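Local coordinates for flagellar protein FliT (Bordetella bronchiseptica, PDB 3H3M) that probably acts as an export chaperone of the FliT family in flagellar assembly, at residues Ile23-Met34 and His49-Leu60. Residues are numbered along the deposited sequence; the frame is centred on the assembly and turned at random.
Sequences IYQDIANLTSRM and HGQEYVCLVERL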
loop_
_atom_site.group_PDB
_atom_site.type_symbol
_atom_site.label_atom_id
_atom_site.label_comp_id
_atom_site.label_asym_id
_atom_site.label_seq_id
_atom_site.Cartn_x
_atom_site.Cartn_y
_atom_site.Cartn_z
ATOM N N ILE A 23 -15.412 4.093 2.868
ATOM C CA ILE A 23 -14.357 3.992 1.846
ATOM C C ILE A 23 -13.096 3.277 2.355
ATOM O O ILE A 23 -12.486 2.521 1.610
ATOM C CB ILE A 23 -13.997 5.380 1.233
ATOM C CG1 ILE A 23 -15.230 6.012 0.551
ATOM C CG2 ILE A 23 -12.839 5.267 0.254
ATOM C CD1 ILE A 23 -15.964 5.114 -0.534
ATOM N N TYR A 24 -12.703 3.498 3.599
ATOM C CA TYR A 24 -11.592 2.754 4.128
ATOM C C TYR A 24 -11.905 1.258 4.129
ATOM O O TYR A 24 -11.048 0.426 3.859
ATOM C CB TYR A 24 -11.233 3.199 5.537
ATOM C CG TYR A 24 -10.429 4.484 5.608
ATOM C CD1 TYR A 24 -10.960 5.617 6.199
ATOM C CD2 TYR A 24 -9.139 4.565 5.093
ATOM C CE1 TYR A 24 -10.238 6.796 6.265
ATOM C CE2 TYR A 24 -8.411 5.751 5.156
ATOM C CZ TYR A 24 -8.964 6.860 5.753
ATOM O OH TYR A 24 -8.280 8.057 5.845
ATOM N N GLN A 25 -13.144 0.922 4.455
ATOM C CA GLN A 25 -13.561 -0.476 4.477
ATOM C C GLN A 25 -13.417 -1.064 3.075
ATOM O O GLN A 25 -12.811 -2.101 2.901
ATOM C CB GLN A 25 -15.000 -0.581 5.000
ATOM C CG GLN A 25 -15.534 -1.986 5.027
ATOM C CD GLN A 25 -14.864 -2.810 6.070
ATOM O OE1 GLN A 25 -15.093 -2.589 7.260
ATOM N NE2 GLN A 25 -14.037 -3.779 5.652
ATOM N N ASP A 26 -13.941 -0.359 2.080
ATOM C CA ASP A 26 -13.883 -0.811 0.695
ATOM C C ASP A 26 -12.486 -1.007 0.191
ATOM O O ASP A 26 -12.267 -1.906 -0.616
ATOM C CB ASP A 26 -14.628 0.152 -0.245
ATOM C CG ASP A 26 -16.121 0.199 0.030
ATOM O OD1 ASP A 26 -16.724 -0.869 0.277
ATOM O OD2 ASP A 26 -16.696 1.306 0.034
ATOM N N ILE A 27 -11.562 -0.138 0.610
ATOM C CA ILE A 27 -10.136 -0.253 0.231
ATOM C C ILE A 27 -9.466 -1.440 0.920
ATOM O O ILE A 27 -8.654 -2.155 0.304
ATOM C CB ILE A 27 -9.291 1.050 0.527
ATOM C CG1 ILE A 27 -9.734 2.225 -0.370
ATOM C CG2 ILE A 27 -7.760 0.772 0.330
ATOM C CD1 ILE A 27 -9.231 3.596 0.063
ATOM N N ALA A 28 -9.797 -1.642 2.186
ATOM C CA ALA A 28 -9.394 -2.829 2.876
ATOM C C ALA A 28 -9.950 -4.058 2.149
ATOM O O ALA A 28 -9.241 -5.030 1.926
ATOM C CB ALA A 28 -9.843 -2.782 4.340
ATOM N N ASN A 29 -11.204 -4.023 1.716
ATOM C CA ASN A 29 -11.757 -5.236 1.087
ATOM C C ASN A 29 -11.049 -5.498 -0.227
ATOM O O ASN A 29 -10.648 -6.638 -0.525
ATOM C CB ASN A 29 -13.295 -5.158 0.922
ATOM C CG ASN A 29 -14.030 -5.134 2.281
ATOM O OD1 ASN A 29 -13.496 -5.622 3.300
ATOM N ND2 ASN A 29 -15.250 -4.556 2.299
ATOM N N LEU A 30 -10.850 -4.420 -0.977
ATOM C CA LEU A 30 -10.183 -4.491 -2.250
ATOM C C LEU A 30 -8.747 -4.980 -2.115
ATOM O O LEU A 30 -8.325 -5.830 -2.862
ATOM C CB LEU A 30 -10.204 -3.133 -2.921
ATOM C CG LEU A 30 -9.539 -3.159 -4.278
ATOM C CD1 LEU A 30 -10.169 -4.158 -5.231
ATOM C CD2 LEU A 30 -9.567 -1.768 -4.840
ATOM N N THR A 31 -8.018 -4.460 -1.128
ATOM C CA THR A 31 -6.623 -4.868 -0.900
ATOM C C THR A 31 -6.529 -6.331 -0.466
ATOM O O THR A 31 -5.535 -6.992 -0.761
ATOM C CB THR A 31 -5.888 -3.916 0.086
ATOM O OG1 THR A 31 -6.604 -3.861 1.323
ATOM C CG2 THR A 31 -5.783 -2.533 -0.500
ATOM N N SER A 32 -7.585 -6.838 0.186
ATOM C CA SER A 32 -7.669 -8.255 0.541
ATOM C C SER A 32 -7.897 -9.126 -0.720
ATOM O O SER A 32 -7.321 -10.218 -0.861
ATOM C CB SER A 32 -8.767 -8.499 1.593
ATOM O OG SER A 32 -8.440 -7.937 2.874
ATOM N N ARG A 33 -8.730 -8.649 -1.639
ATOM C CA ARG A 33 -8.849 -9.296 -2.952
ATOM C C ARG A 33 -7.506 -9.258 -3.674
ATOM O O ARG A 33 -7.093 -10.255 -4.285
ATOM C CB ARG A 33 -9.945 -8.627 -3.805
ATOM C CG ARG A 33 -11.345 -9.227 -3.580
ATOM C CD ARG A 33 -12.412 -8.456 -4.295
ATOM N NE ARG A 33 -12.851 -7.353 -3.446
ATOM C CZ ARG A 33 -13.350 -6.177 -3.858
ATOM N NH1 ARG A 33 -13.509 -5.899 -5.168
ATOM N NH2 ARG A 33 -13.693 -5.258 -2.925
HETATM N N MSE A 34 -6.774 -8.148 -3.586
HETATM C CA MSE A 34 -5.487 -8.112 -4.297
HETATM C C MSE A 34 -4.574 -9.166 -3.733
HETATM O O MSE A 34 -3.883 -9.858 -4.480
HETATM C CB MSE A 34 -4.776 -6.789 -4.192
HETATM C CG MSE A 34 -5.535 -5.683 -4.723
HETATM SE SE MSE A 34 -4.347 -4.132 -4.781
HETATM C CE MSE A 34 -4.027 -3.887 -2.831
ATOM N N HIS A 49 -7.356 -5.065 -10.250
ATOM C CA HIS A 49 -7.914 -4.527 -8.977
ATOM C C HIS A 49 -7.413 -3.109 -8.668
ATOM O O HIS A 49 -8.090 -2.335 -8.012
ATOM C CB HIS A 49 -7.525 -5.403 -7.809
ATOM C CG HIS A 49 -8.267 -6.680 -7.729
ATOM N ND1 HIS A 49 -9.634 -6.749 -7.841
ATOM C CD2 HIS A 49 -7.850 -7.934 -7.441
ATOM C CE1 HIS A 49 -10.025 -8.001 -7.668
ATOM N NE2 HIS A 49 -8.961 -8.747 -7.438
ATOM N N GLY A 50 -6.215 -2.776 -9.129
ATOM C CA GLY A 50 -5.691 -1.427 -8.997
ATOM C C GLY A 50 -6.548 -0.361 -9.650
ATOM O O GLY A 50 -6.460 0.826 -9.293
ATOM N N GLN A 51 -7.383 -0.741 -10.615
ATOM C CA GLN A 51 -8.229 0.275 -11.264
ATOM C C GLN A 51 -9.281 0.811 -10.300
ATOM O O GLN A 51 -9.444 2.026 -10.125
ATOM C CB GLN A 51 -8.859 -0.264 -12.536
ATOM C CG GLN A 51 -7.847 -0.292 -13.717
ATOM N N GLU A 52 -9.962 -0.109 -9.636
ATOM C CA GLU A 52 -10.903 0.235 -8.582
ATOM C C GLU A 52 -10.179 0.992 -7.478
ATOM O O GLU A 52 -10.680 1.990 -6.975
ATOM C CB GLU A 52 -11.518 -1.052 -8.026
ATOM C CG GLU A 52 -12.905 -0.892 -7.392
ATOM C CD GLU A 52 -13.411 -2.179 -6.767
ATOM O OE1 GLU A 52 -13.198 -3.267 -7.362
ATOM O OE2 GLU A 52 -14.024 -2.100 -5.672
ATOM N N TYR A 53 -8.979 0.528 -7.135
ATOM C CA TYR A 53 -8.176 1.078 -6.036
ATOM C C TYR A 53 -7.990 2.568 -6.171
ATOM O O TYR A 53 -8.113 3.281 -5.209
ATOM C CB TYR A 53 -6.823 0.364 -5.992
ATOM C CG TYR A 53 -5.897 0.676 -4.825
ATOM C CD1 TYR A 53 -5.844 -0.145 -3.678
ATOM C CD2 TYR A 53 -5.021 1.761 -4.888
ATOM C CE1 TYR A 53 -4.946 0.129 -2.621
ATOM C CE2 TYR A 53 -4.127 2.034 -3.844
ATOM C CZ TYR A 53 -4.091 1.216 -2.713
ATOM O OH TYR A 53 -3.176 1.520 -1.715
ATOM N N VAL A 54 -7.722 3.028 -7.383
ATOM C CA VAL A 54 -7.441 4.444 -7.650
ATOM C C VAL A 54 -8.713 5.283 -7.600
ATOM O O VAL A 54 -8.703 6.452 -7.187
ATOM C CB VAL A 54 -6.735 4.583 -9.020
ATOM C CG1 VAL A 54 -6.786 6.019 -9.573
ATOM C CG2 VAL A 54 -5.286 4.087 -8.889
ATOM N N CYS A 55 -9.810 4.658 -8.007
ATOM C CA CYS A 55 -11.146 5.244 -7.869
ATOM C C CYS A 55 -11.473 5.544 -6.417
ATOM O O CYS A 55 -11.992 6.599 -6.088
ATOM C CB CYS A 55 -12.209 4.258 -8.384
ATOM S SG CYS A 55 -12.949 4.716 -9.929
ATOM N N LEU A 56 -11.173 4.549 -5.585
ATOM C CA LEU A 56 -11.509 4.513 -4.173
ATOM C C LEU A 56 -10.665 5.545 -3.413
ATOM O O LEU A 56 -11.147 6.200 -2.501
ATOM C CB LEU A 56 -11.307 3.075 -3.635
ATOM C CG LEU A 56 -12.485 2.231 -3.065
ATOM C CD1 LEU A 56 -13.893 2.532 -3.663
ATOM C CD2 LEU A 56 -12.178 0.698 -3.087
ATOM N N VAL A 57 -9.417 5.706 -3.829
ATOM C CA VAL A 57 -8.515 6.685 -3.239
ATOM C C VAL A 57 -8.947 8.096 -3.620
ATOM O O VAL A 57 -8.960 8.959 -2.772
ATOM C CB VAL A 57 -7.037 6.352 -3.603
ATOM C CG1 VAL A 57 -6.090 7.533 -3.340
ATOM C CG2 VAL A 57 -6.594 5.058 -2.846
ATOM N N GLU A 58 -9.358 8.304 -4.866
ATOM C CA GLU A 58 -9.903 9.590 -5.285
ATOM C C GLU A 58 -11.114 9.950 -4.413
ATOM O O GLU A 58 -11.199 11.084 -3.881
ATOM C CB GLU A 58 -10.287 9.604 -6.783
ATOM C CG GLU A 58 -9.097 9.478 -7.794
ATOM N N ARG A 59 -12.025 8.986 -4.232
ATOM C CA ARG A 59 -13.272 9.258 -3.501
ATOM C C ARG A 59 -12.953 9.566 -2.058
ATOM O O ARG A 59 -13.535 10.452 -1.464
ATOM C CB ARG A 59 -14.258 8.076 -3.572
ATOM C CG ARG A 59 -15.744 8.539 -3.640
ATOM N N LEU A 60 -12.006 8.819 -1.515
ATOM C CA LEU A 60 -11.455 9.079 -0.202
ATOM C C LEU A 60 -10.955 10.498 -0.125
ATOM O O LEU A 60 -11.135 11.176 0.877
ATOM C CB LEU A 60 -10.261 8.155 0.075
ATOM C CG LEU A 60 -10.038 7.707 1.520
ATOM C CD1 LEU A 60 -8.571 7.320 1.792
ATOM C CD2 LEU A 60 -10.471 8.777 2.422
HETATM O O HOH W 1 -9.170 -11.394 -6.214
#
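L30, I27 and Y53 are the knobs of this antiparallel helix pair; the axes of the two segments come within 9.8 Å, their N-to-C directions 163° apart. L30 fits among H49, E52, Y53 and L56: its CG stands anti to the backbone N (chi1 -179°), which points the branch at the facing helix, where CD2 lies 3.7 Å from Y53 CB, while CD1 turns to the H49 ring. I27 sits among Y53, L56, V57 and L60, its CG1 lying 3.7 Å from L56 CB as the two side chains run past each other in opposite senses. The reciprocal knob, Y53, enters between I27, L30, T31 and M34. At its ring edge, in plane, T31 CG2 comes to 3.5 Å from Y53 CE1, and the selenium of M34, present as selenomethionine, makes an oblique Met-aromatic contact with that ring, 5.2 Å from its centroid. At the far end L60 CD1 meets Y24 CE2 at 3.7 Å, the side chains crossing nearly at right angles.

R33 makes two kinds of contact at its end of the pair. Its CB lies over one face of the H49 ring, 4.1 Å from the centroid, a CH-pi contact. The polar contacts follow: bent at chi3, the arginine chain carries R33 NH1 to E52 OE1 (3.4 Å), a salt bridge whose hydrogen bond is weak at 133°, and one water joins R33 O to H49 NE2.

Helices 20-39 and 43-63 thus pair as a helical hairpin, against which helix 72-105 packs: Y24 touches K77 and L81, D88 meets M34 and Y53, and N87 hydrogen-bonds S32 and T31. The Y24 hydroxyl bonds E64. A second subunit also reaches this contact, its R92 making a cation-pi contact with Y53 and its F78 packing on L60.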